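PDB 3P8A: glyoxalase-like domain protein from Staphylococcus aureus, which is of unknown function but, as a member of the glyoxalase-like VOC family, probably acts as an enzyme or binding protein built on a vicinal oxygen chelate type of fold. Local coordinates for residues Q105-I110 with R264-R269; E192-K197 with S243-V248; K199-T204 with F235-G240. All blocks are in the same frame, centred on the assembly; numbering follows the deposited sequence.

Interaction 1 (Q105-I110 with R264-R269)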
loop_
_atom_site.group_PDB
_atom_site.type_symbol
_atom_site.label_atom_id
_atom_site.label_comp_id
_atom_site.label_asym_id
_atom_site.label_seq_id
_atom_site.Cartn_x
_atom_site.Cartn_y
_atom_site.Cartn_z
ATOM N N GLN A 105 12.913 0.810 8.049
ATOM C CA GLN A 105 12.580 0.110 6.804
ATOM C C GLN A 105 11.480 -0.925 7.028
ATOM O O GLN A 105 11.369 -1.458 8.130
ATOM C CB GLN A 105 13.828 -0.563 6.244
ATOM C CG GLN A 105 14.901 0.444 5.874
ATOM C CD GLN A 105 16.133 -0.245 5.364
ATOM O OE1 GLN A 105 16.210 -0.654 4.206
ATOM N NE2 GLN A 105 17.085 -0.457 6.240
ATOM N N GLY A 106 10.700 -1.192 5.982
ATOM C CA GLY A 106 9.610 -2.153 6.014
ATOM C C GLY A 106 8.375 -1.657 5.307
ATOM O O GLY A 106 8.390 -0.587 4.679
ATOM N N PHE A 107 7.295 -2.452 5.383
ATOM C CA PHE A 107 6.019 -2.071 4.803
ATOM C C PHE A 107 5.518 -0.803 5.483
ATOM O O PHE A 107 5.543 -0.702 6.718
ATOM C CB PHE A 107 5.005 -3.210 4.920
ATOM C CG PHE A 107 5.280 -4.410 4.052
ATOM C CD1 PHE A 107 5.625 -4.254 2.713
ATOM C CD2 PHE A 107 5.093 -5.699 4.543
ATOM C CE1 PHE A 107 5.815 -5.358 1.898
ATOM C CE2 PHE A 107 5.258 -6.812 3.721
ATOM C CZ PHE A 107 5.651 -6.638 2.408
ATOM N N LYS A 108 5.153 0.202 4.675
ATOM C CA LYS A 108 4.691 1.497 5.190
ATOM C C LYS A 108 3.170 1.641 5.193
ATOM O O LYS A 108 2.601 2.202 6.149
ATOM C CB LYS A 108 5.304 2.658 4.389
ATOM C CG LYS A 108 6.842 2.775 4.491
ATOM C CD LYS A 108 7.344 3.290 5.859
ATOM C CE LYS A 108 7.962 2.202 6.715
ATOM N NZ LYS A 108 8.106 2.655 8.149
ATOM N N ASN A 109 2.524 1.186 4.110
ATOM C CA ASN A 109 1.082 1.308 3.945
ATOM C C ASN A 109 0.596 0.490 2.775
ATOM O O ASN A 109 1.389 -0.113 2.045
ATOM C CB ASN A 109 0.696 2.801 3.701
ATOM C CG ASN A 109 -0.642 3.187 4.295
ATOM O OD1 ASN A 109 -1.515 2.344 4.577
ATOM N ND2 ASN A 109 -0.822 4.460 4.515
ATOM N N ILE A 110 -0.732 0.480 2.590
ATOM C CA ILE A 110 -1.391 -0.136 1.436
ATOM C C ILE A 110 -2.216 0.960 0.783
ATOM O O ILE A 110 -2.628 1.928 1.435
ATOM C CB ILE A 110 -2.224 -1.388 1.799
ATOM C CG1 ILE A 110 -3.294 -1.059 2.895
ATOM C CG2 ILE A 110 -1.290 -2.549 2.225
ATOM C CD1 ILE A 110 -4.403 -2.125 3.012
ATOM N N ARG A 264 14.552 -6.352 4.636
ATOM C CA ARG A 264 14.477 -4.915 4.915
ATOM C C ARG A 264 13.240 -4.520 5.690
ATOM O O ARG A 264 12.544 -3.589 5.281
ATOM C CB ARG A 264 14.585 -4.096 3.599
ATOM C CG ARG A 264 15.830 -4.408 2.752
ATOM C CD ARG A 264 17.079 -3.757 3.294
ATOM N NE ARG A 264 18.049 -3.513 2.228
ATOM C CZ ARG A 264 18.764 -2.402 2.092
ATOM N NH1 ARG A 264 18.616 -1.399 2.952
ATOM N NH2 ARG A 264 19.616 -2.274 1.084
ATOM N N GLY A 265 12.982 -5.241 6.779
ATOM C CA GLY A 265 11.878 -4.991 7.705
ATOM C C GLY A 265 10.506 -5.504 7.306
ATOM O O GLY A 265 9.543 -5.282 8.041
ATOM N N ALA A 266 10.396 -6.189 6.159
ATOM C CA ALA A 266 9.136 -6.721 5.655
ATOM C C ALA A 266 9.171 -8.246 5.517
ATOM O O ALA A 266 10.250 -8.846 5.482
ATOM C CB ALA A 266 8.787 -6.069 4.322
ATOM N N ILE A 267 7.997 -8.885 5.547
ATOM C CA ILE A 267 7.914 -10.344 5.431
ATOM C C ILE A 267 7.090 -10.681 4.217
ATOM O O ILE A 267 5.948 -10.235 4.110
ATOM C CB ILE A 267 7.381 -11.055 6.707
ATOM C CG1 ILE A 267 8.187 -10.627 7.958
ATOM C CG2 ILE A 267 7.377 -12.608 6.530
ATOM C CD1 ILE A 267 7.487 -10.851 9.220
ATOM N N TYR A 268 7.694 -11.412 3.278
ATOM C CA TYR A 268 6.987 -11.874 2.083
ATOM C C TYR A 268 6.798 -13.372 2.288
ATOM O O TYR A 268 7.789 -14.088 2.364
ATOM C CB TYR A 268 7.793 -11.575 0.812
ATOM C CG TYR A 268 7.938 -10.094 0.509
ATOM C CD1 TYR A 268 7.106 -9.467 -0.418
ATOM C CD2 TYR A 268 8.903 -9.321 1.150
ATOM C CE1 TYR A 268 7.226 -8.103 -0.693
ATOM C CE2 TYR A 268 9.031 -7.955 0.884
ATOM C CZ TYR A 268 8.199 -7.354 -0.051
ATOM O OH TYR A 268 8.329 -6.007 -0.321
ATOM N N ARG A 269 5.543 -13.830 2.483
ATOM C CA ARG A 269 5.229 -15.255 2.669
ATOM C C ARG A 269 4.703 -15.822 1.364
ATOM O O ARG A 269 3.826 -15.214 0.746
ATOM C CB ARG A 269 4.199 -15.462 3.798
ATOM C CG ARG A 269 4.723 -15.143 5.193
ATOM C CD ARG A 269 3.643 -15.119 6.275
ATOM N NE ARG A 269 3.001 -16.426 6.472
ATOM C CZ ARG A 269 2.027 -16.677 7.347
ATOM N NH1 ARG A 269 1.570 -15.714 8.140
ATOM N NH2 ARG A 269 1.497 -17.892 7.430
HETATM O O HOH W 1 6.989 -4.179 7.793
#

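Interaction 2 (E192-K197 with S243-V248)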
loop_
_atom_site.group_PDB
_atom_site.type_symbol
_atom_site.label_atom_id
_atom_site.label_comp_id
_atom_site.label_asym_id
_atom_site.label_seq_id
_atom_site.Cartn_x
_atom_site.Cartn_y
_atom_site.Cartn_z
ATOM N N GLU A 192 -2.741 -12.677 -1.614
ATOM C CA GLU A 192 -3.880 -13.303 -0.962
ATOM C C GLU A 192 -4.284 -12.574 0.309
ATOM O O GLU A 192 -5.479 -12.412 0.567
ATOM C CB GLU A 192 -3.519 -14.762 -0.643
ATOM C CG GLU A 192 -4.664 -15.612 -0.120
ATOM C CD GLU A 192 -4.279 -17.004 0.333
ATOM O OE1 GLU A 192 -3.066 -17.317 0.379
ATOM O OE2 GLU A 192 -5.202 -17.784 0.657
ATOM N N THR A 193 -3.292 -12.194 1.146
ATOM C CA THR A 193 -3.551 -11.586 2.443
ATOM C C THR A 193 -2.489 -10.579 2.791
ATOM O O THR A 193 -1.316 -10.762 2.473
ATOM C CB THR A 193 -3.603 -12.690 3.537
ATOM O OG1 THR A 193 -4.520 -13.702 3.146
ATOM C CG2 THR A 193 -4.015 -12.163 4.920
ATOM N N VAL A 194 -2.909 -9.553 3.508
ATOM C CA VAL A 194 -2.064 -8.522 4.078
ATOM C C VAL A 194 -2.299 -8.628 5.571
ATOM O O VAL A 194 -3.457 -8.588 6.039
ATOM C CB VAL A 194 -2.335 -7.098 3.512
ATOM C CG1 VAL A 194 -1.538 -6.034 4.285
ATOM C CG2 VAL A 194 -1.963 -7.043 2.047
ATOM N N ILE A 195 -1.203 -8.871 6.298
ATOM C CA ILE A 195 -1.246 -8.998 7.735
ATOM C C ILE A 195 -0.730 -7.727 8.399
ATOM O O ILE A 195 0.394 -7.260 8.125
ATOM C CB ILE A 195 -0.559 -10.296 8.268
ATOM C CG1 ILE A 195 -1.223 -11.549 7.660
ATOM C CG2 ILE A 195 -0.687 -10.344 9.807
ATOM C CD1 ILE A 195 -0.663 -12.936 8.201
ATOM N N VAL A 196 -1.566 -7.184 9.290
ATOM C CA VAL A 196 -1.320 -5.981 10.049
ATOM C C VAL A 196 -1.299 -6.366 11.529
ATOM O O VAL A 196 -2.193 -7.095 12.000
ATOM C CB VAL A 196 -2.424 -4.912 9.751
ATOM C CG1 VAL A 196 -2.266 -3.679 10.626
ATOM C CG2 VAL A 196 -2.451 -4.515 8.273
ATOM N N LYS A 197 -0.246 -5.922 12.249
ATOM C CA LYS A 197 -0.148 -6.131 13.679
ATOM C C LYS A 197 -0.617 -4.829 14.308
ATOM O O LYS A 197 -0.198 -3.761 13.854
ATOM C CB LYS A 197 1.291 -6.521 14.090
ATOM C CG LYS A 197 1.432 -8.040 14.139
ATOM C CD LYS A 197 2.819 -8.546 14.372
ATOM C CE LYS A 197 2.774 -10.046 14.623
ATOM N NZ LYS A 197 4.106 -10.613 14.949
ATOM N N SER A 243 2.663 -2.074 16.304
ATOM C CA SER A 243 1.605 -1.592 15.421
ATOM C C SER A 243 2.257 -1.351 14.049
ATOM O O SER A 243 2.966 -0.356 13.854
ATOM C CB SER A 243 0.924 -0.338 15.960
ATOM O OG SER A 243 -0.004 -0.667 16.979
ATOM N N LYS A 244 2.046 -2.276 13.104
ATOM C CA LYS A 244 2.641 -2.157 11.764
ATOM C C LYS A 244 2.068 -3.087 10.702
ATOM O O LYS A 244 1.532 -4.154 11.020
ATOM C CB LYS A 244 4.196 -2.336 11.846
ATOM C CG LYS A 244 4.662 -3.710 12.312
ATOM C CD LYS A 244 6.178 -3.778 12.217
ATOM C CE LYS A 244 6.711 -5.174 12.297
ATOM N NZ LYS A 244 8.201 -5.169 12.281
ATOM N N TYR A 245 2.271 -2.711 9.429
ATOM C CA TYR A 245 2.007 -3.535 8.251
ATOM C C TYR A 245 3.154 -4.545 8.328
ATOM O O TYR A 245 4.326 -4.161 8.269
ATOM C CB TYR A 245 2.073 -2.672 6.976
ATOM C CG TYR A 245 0.855 -1.789 6.844
ATOM C CD1 TYR A 245 -0.329 -2.281 6.298
ATOM C CD2 TYR A 245 0.866 -0.474 7.308
ATOM C CE1 TYR A 245 -1.471 -1.487 6.219
ATOM C CE2 TYR A 245 -0.284 0.319 7.268
ATOM C CZ TYR A 245 -1.446 -0.192 6.713
ATOM O OH TYR A 245 -2.577 0.574 6.648
ATOM N N HIS A 246 2.812 -5.793 8.625
ATOM C CA HIS A 246 3.743 -6.846 8.964
ATOM C C HIS A 246 4.183 -7.782 7.854
ATOM O O HIS A 246 5.373 -8.012 7.690
ATOM C CB HIS A 246 3.152 -7.624 10.149
ATOM C CG HIS A 246 3.963 -8.796 10.608
ATOM N ND1 HIS A 246 5.038 -8.632 11.471
ATOM C CD2 HIS A 246 3.760 -10.122 10.399
ATOM C CE1 HIS A 246 5.462 -9.858 11.754
ATOM N NE2 HIS A 246 4.737 -10.790 11.114
ATOM N N SER A 247 3.243 -8.364 7.139
ATOM C CA SER A 247 3.559 -9.339 6.124
ATOM C C SER A 247 2.516 -9.416 5.032
ATOM O O SER A 247 1.396 -8.935 5.190
ATOM C CB SER A 247 3.752 -10.721 6.764
ATOM O OG SER A 247 2.529 -11.321 7.149
ATOM N N VAL A 248 2.906 -10.002 3.920
ATOM C CA VAL A 248 2.037 -10.205 2.763
ATOM C C VAL A 248 2.121 -11.700 2.406
ATOM O O VAL A 248 3.208 -12.299 2.478
ATOM C CB VAL A 248 2.357 -9.216 1.586
ATOM C CG1 VAL A 248 3.696 -9.522 0.901
ATOM C CG2 VAL A 248 1.219 -9.167 0.564
#

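Interaction 3 (K199-T204 with F235-G240)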
loop_
_atom_site.group_PDB
_atom_site.type_symbol
_atom_site.label_atom_id
_atom_site.label_comp_id
_atom_site.label_asym_id
_atom_site.label_seq_id
_atom_site.Cartn_x
_atom_site.Cartn_y
_atom_site.Cartn_z
ATOM N N LYS A 199 -1.625 -2.664 18.113
ATOM C CA LYS A 199 -1.694 -2.613 19.584
ATOM C C LYS A 199 -3.095 -2.255 20.048
ATOM O O LYS A 199 -3.378 -2.267 21.248
ATOM C CB LYS A 199 -0.666 -1.621 20.164
ATOM C CG LYS A 199 0.766 -2.111 20.082
ATOM C CD LYS A 199 1.739 -1.080 20.670
ATOM C CE LYS A 199 2.087 0.014 19.696
ATOM N NZ LYS A 199 3.107 0.937 20.278
ATOM N N ASN A 200 -3.986 -1.950 19.096
ATOM C CA ASN A 200 -5.385 -1.652 19.363
ATOM C C ASN A 200 -6.234 -2.170 18.211
ATOM O O ASN A 200 -6.759 -1.405 17.417
ATOM C CB ASN A 200 -5.604 -0.133 19.624
ATOM C CG ASN A 200 -6.921 0.159 20.306
ATOM O OD1 ASN A 200 -7.769 -0.716 20.466
ATOM N ND2 ASN A 200 -7.140 1.410 20.682
ATOM N N ARG A 201 -6.351 -3.489 18.114
ATOM C CA ARG A 201 -7.098 -4.149 17.048
ATOM C C ARG A 201 -8.519 -3.676 16.932
ATOM O O ARG A 201 -8.989 -3.463 15.823
ATOM C CB ARG A 201 -7.056 -5.667 17.246
ATOM C CG ARG A 201 -7.906 -6.448 16.252
ATOM C CD ARG A 201 -7.540 -7.908 16.231
ATOM N NE ARG A 201 -7.556 -8.547 17.554
ATOM C CZ ARG A 201 -8.399 -9.518 17.916
ATOM N NH1 ARG A 201 -9.377 -9.899 17.103
ATOM N NH2 ARG A 201 -8.285 -10.093 19.101
ATOM N N SER A 202 -9.210 -3.520 18.079
ATOM C CA SER A 202 -10.607 -3.080 18.100
ATOM C C SER A 202 -10.810 -1.791 17.363
ATOM O O SER A 202 -11.726 -1.685 16.543
ATOM C CB SER A 202 -11.117 -2.973 19.534
ATOM O OG SER A 202 -11.587 -4.251 19.911
ATOM N N GLN A 203 -9.923 -0.827 17.617
ATOM C CA GLN A 203 -9.920 0.480 16.967
ATOM C C GLN A 203 -9.602 0.375 15.498
ATOM O O GLN A 203 -10.298 1.008 14.699
ATOM C CB GLN A 203 -8.933 1.434 17.643
ATOM C CG GLN A 203 -9.206 2.905 17.327
ATOM C CD GLN A 203 -10.618 3.355 17.631
ATOM O OE1 GLN A 203 -11.117 3.253 18.765
ATOM N NE2 GLN A 203 -11.294 3.865 16.607
ATOM N N THR A 204 -8.553 -0.406 15.129
ATOM C CA THR A 204 -8.165 -0.555 13.706
ATOM C C THR A 204 -9.315 -1.122 12.883
ATOM O O THR A 204 -9.607 -0.599 11.811
ATOM C CB THR A 204 -6.880 -1.362 13.528
ATOM O OG1 THR A 204 -5.878 -0.836 14.396
ATOM C CG2 THR A 204 -6.346 -1.280 12.108
ATOM N N PHE A 235 -7.594 -9.040 4.727
ATOM C CA PHE A 235 -6.882 -8.091 5.570
ATOM C C PHE A 235 -6.969 -8.632 6.972
ATOM O O PHE A 235 -8.051 -8.651 7.568
ATOM C CB PHE A 235 -7.475 -6.667 5.467
ATOM C CG PHE A 235 -7.360 -6.147 4.066
ATOM C CD1 PHE A 235 -6.142 -5.659 3.584
ATOM C CD2 PHE A 235 -8.422 -6.277 3.170
ATOM C CE1 PHE A 235 -6.017 -5.232 2.258
ATOM C CE2 PHE A 235 -8.283 -5.865 1.837
ATOM C CZ PHE A 235 -7.085 -5.345 1.396
ATOM N N ARG A 236 -5.850 -9.159 7.471
ATOM C CA ARG A 236 -5.819 -9.713 8.798
ATOM C C ARG A 236 -5.199 -8.718 9.743
ATOM O O ARG A 236 -4.047 -8.327 9.542
ATOM C CB ARG A 236 -5.071 -11.075 8.814
ATOM C CG ARG A 236 -4.967 -11.672 10.234
ATOM C CD ARG A 236 -4.542 -13.110 10.203
ATOM N NE ARG A 236 -5.597 -13.936 9.621
ATOM C CZ ARG A 236 -5.568 -15.256 9.511
ATOM N NH1 ARG A 236 -4.516 -15.941 9.933
ATOM N NH2 ARG A 236 -6.597 -15.903 8.987
ATOM N N ILE A 237 -5.970 -8.292 10.756
ATOM C CA ILE A 237 -5.519 -7.392 11.828
ATOM C C ILE A 237 -5.364 -8.304 13.032
ATOM O O ILE A 237 -6.331 -8.928 13.462
ATOM C CB ILE A 237 -6.517 -6.224 12.139
ATOM C CG1 ILE A 237 -7.113 -5.534 10.864
ATOM C CG2 ILE A 237 -5.946 -5.209 13.162
ATOM C CD1 ILE A 237 -6.120 -4.865 9.879
ATOM N N GLU A 238 -4.137 -8.448 13.517
ATOM C CA GLU A 238 -3.870 -9.283 14.656
ATOM C C GLU A 238 -3.242 -8.504 15.790
ATOM O O GLU A 238 -2.553 -7.504 15.576
ATOM C CB GLU A 238 -3.103 -10.565 14.294
ATOM C CG GLU A 238 -1.740 -10.384 13.666
ATOM C CD GLU A 238 -1.052 -11.681 13.291
ATOM O OE1 GLU A 238 0.197 -11.680 13.215
ATOM O OE2 GLU A 238 -1.755 -12.686 13.038
ATOM N N ASP A 239 -3.533 -8.949 17.007
ATOM C CA ASP A 239 -2.996 -8.347 18.219
ATOM C C ASP A 239 -1.474 -8.510 18.190
ATOM O O ASP A 239 -0.977 -9.552 17.783
ATOM C CB ASP A 239 -3.541 -9.089 19.447
ATOM C CG ASP A 239 -5.022 -8.899 19.689
ATOM O OD1 ASP A 239 -5.561 -7.859 19.270
ATOM O OD2 ASP A 239 -5.639 -9.786 20.320
ATOM N N GLY A 240 -0.762 -7.471 18.579
ATOM C CA GLY A 240 0.689 -7.539 18.630
ATOM C C GLY A 240 1.263 -6.565 19.620
ATOM O O GLY A 240 0.569 -5.662 20.095
HETATM O O HOH W 2 -4.712 -5.185 19.712
#

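Interaction 1 (Q105-I110 with R264-R269)
Phe107 reaches across from strand 106-113 of the eight-stranded sheet to strand 266-272 of the seven-stranded one, and its ring is the centrepiece of this junction between the two mixed sheets of the glyoxalase-like fold. The short strand segments run nearly at right angles (95°), so side chains rather than a backbone ladder make most of the contact. CB of Ala266 sits over the centre of the Phe107 ring, 3.5 Å from its centroid, a CH-pi contact almost straight down the ring normal. Tyr268 completes the aromatic group: the Phe107 edge is directed at the Tyr268 face in a T-shaped pair, planes 63° apart, with Phe107 CZ lying 3.6 Å from Tyr268 CZ. The Tyr268 hydroxyl is tied outside these segments by a hydrogen bond with His30, which also packs edge-to-face with Phe107. Two glycines let the backbones close in, with Gly106 CA only 4.0 Å from Gly265 CA. A water bridges here, accepting from Phe107 N and probably donating to Gly265 O. Beside the two glycines, Gln105 and Arg264 meet with their amide and guanidinium planes 79° apart; the Arg264 chain, bent at chi2, brings NH1 to the amide oxygen. Gln105 OE1, also hydrogen-bonded to the backbone N of Asp33, receives NH1 of Arg264 on a lone pair in the carbonyl plane, at 2.8 Å.

Interaction 2 (E192-K197 with S243-V248)
Ile195 and Ser247 face each other as a hydrogen-bonded antiparallel pair, and the carbonyl of Ile195 shows how a strand pair absorbs an extra residue. Ile195 O accepts from both His246 N (2.9 Å) and Ser247 N (3.2 Å), the mark of a classic beta bulge, which shifts the register by one before Val196 pairs with Tyr245. On the face carrying Val194, Val196, Tyr245 and Val248, valine methyls pack about the tyrosine ring. Val196 CG2 lies beside its CD1/CE1 side, 3.7 Å from Tyr245 CD1, the two side chains pointing the same way, while Val194 CG1 comes up to the ring edge. Farther along, Val194 CG2 meets Val248 CG2 at 4.1 Å. The other face is more polar: Ser247 OG fits against the flank of Ile195, 3.4 Å from its CB and close also to its CD1. The bulge turns His246 towards the partner strand, and CG anti to the backbone N (chi1 178°) lays its imidazole against the Lys197 chain, extended beyond CG. CD of Lys197 covers one face of that ring, 3.9 Å from the centroid and offset toward the rim, and Lys197 NZ ends nearest His246 CE1, 3.6 Å away. His246 ND1, buried here, has no hydrogen-bonding partner in the model. Strand 189-198 lies between strands 234-239 and 244-252, the latter bordered in turn by 266-272, while Tyr245 OH bonds Lys163 O in a loop.

Interaction 3 (K199-T204 with F235-G240)
The guanidinium of Arg201 and the carboxylate of Asp239 are the flat groups that meet here, joining the first turn of helix 201-212 to the end of strand 234-239. Strand 189-198, this helix and strands 215-219, 223-227 and 234-239 follow one another in an order consistent with the beta-alpha-beta-beta-beta module of VOC proteins. Arg201 presents its edge: NE and NH2 grip the two carboxylate oxygens side-on, one nitrogen to each. Asp239 OD1 lies in the guanidinium plane, 2.7 Å from Arg201 NE, and that bond is nearly straight at 171°. The second, from Arg201 NH2 to Asp239 OD2, is 2.9 Å long and more bent. The carboxylate does not lie flat with its partner. Its plane is turned 58° against the guanidinium, and both nitrogens approach their oxygens from above it. The salt bridge is thus bidentate yet not coplanar. A bend at chi3 (53°) in the otherwise extended Arg201 chain swings the nitrogens round to the acid, while the aliphatic part lies across the strand: Arg201 CD is 3.2 Å from Ile237 O, and its CG is 3.9 Å from Ile237 CG2. That same methyl, CG2 of Ile237, also receives Thr204 CB at 4.0 Å, so one branch of Ile237 touches two helical side chains. NH1 of Arg201 is held outside the segments, by Thr224 OG1 and Asn220 O, so the guanidinium is fixed from two directions. Lys199 packs CG against Gly240 O. The acid also reaches the helix start through solvent: a water accepts from the backbone N of Arg201, the first helical residue after N-cap Asn200, and donates to Asp239 OD1, at 2.8 Å in each case, giving that oxygen a second donor besides Arg201 NE.

From the N terminus, the first contact segment met is 105-110 of the eight-stranded sheet, whose partner lies close to the C terminus at 264-269, so interaction 1 closes the longest loop and joins the two sheets. Within it, 192-197 pairs with 243-248 to close interaction 2, and interaction 3 nests inside that: helix 201-212, following directly on strand 189-198, meets strand 234-239 before the chain enters 244-252. None cross. Strands 234-239, 189-198, 244-252 and 266-272 are successive neighbours in the seven-stranded sheet, so interactions 3, 2 and 1 follow across it. Lys199 N with Ser243 OG links interactions 2 and 3; Arg269 N with Val248 O links 1 and 2.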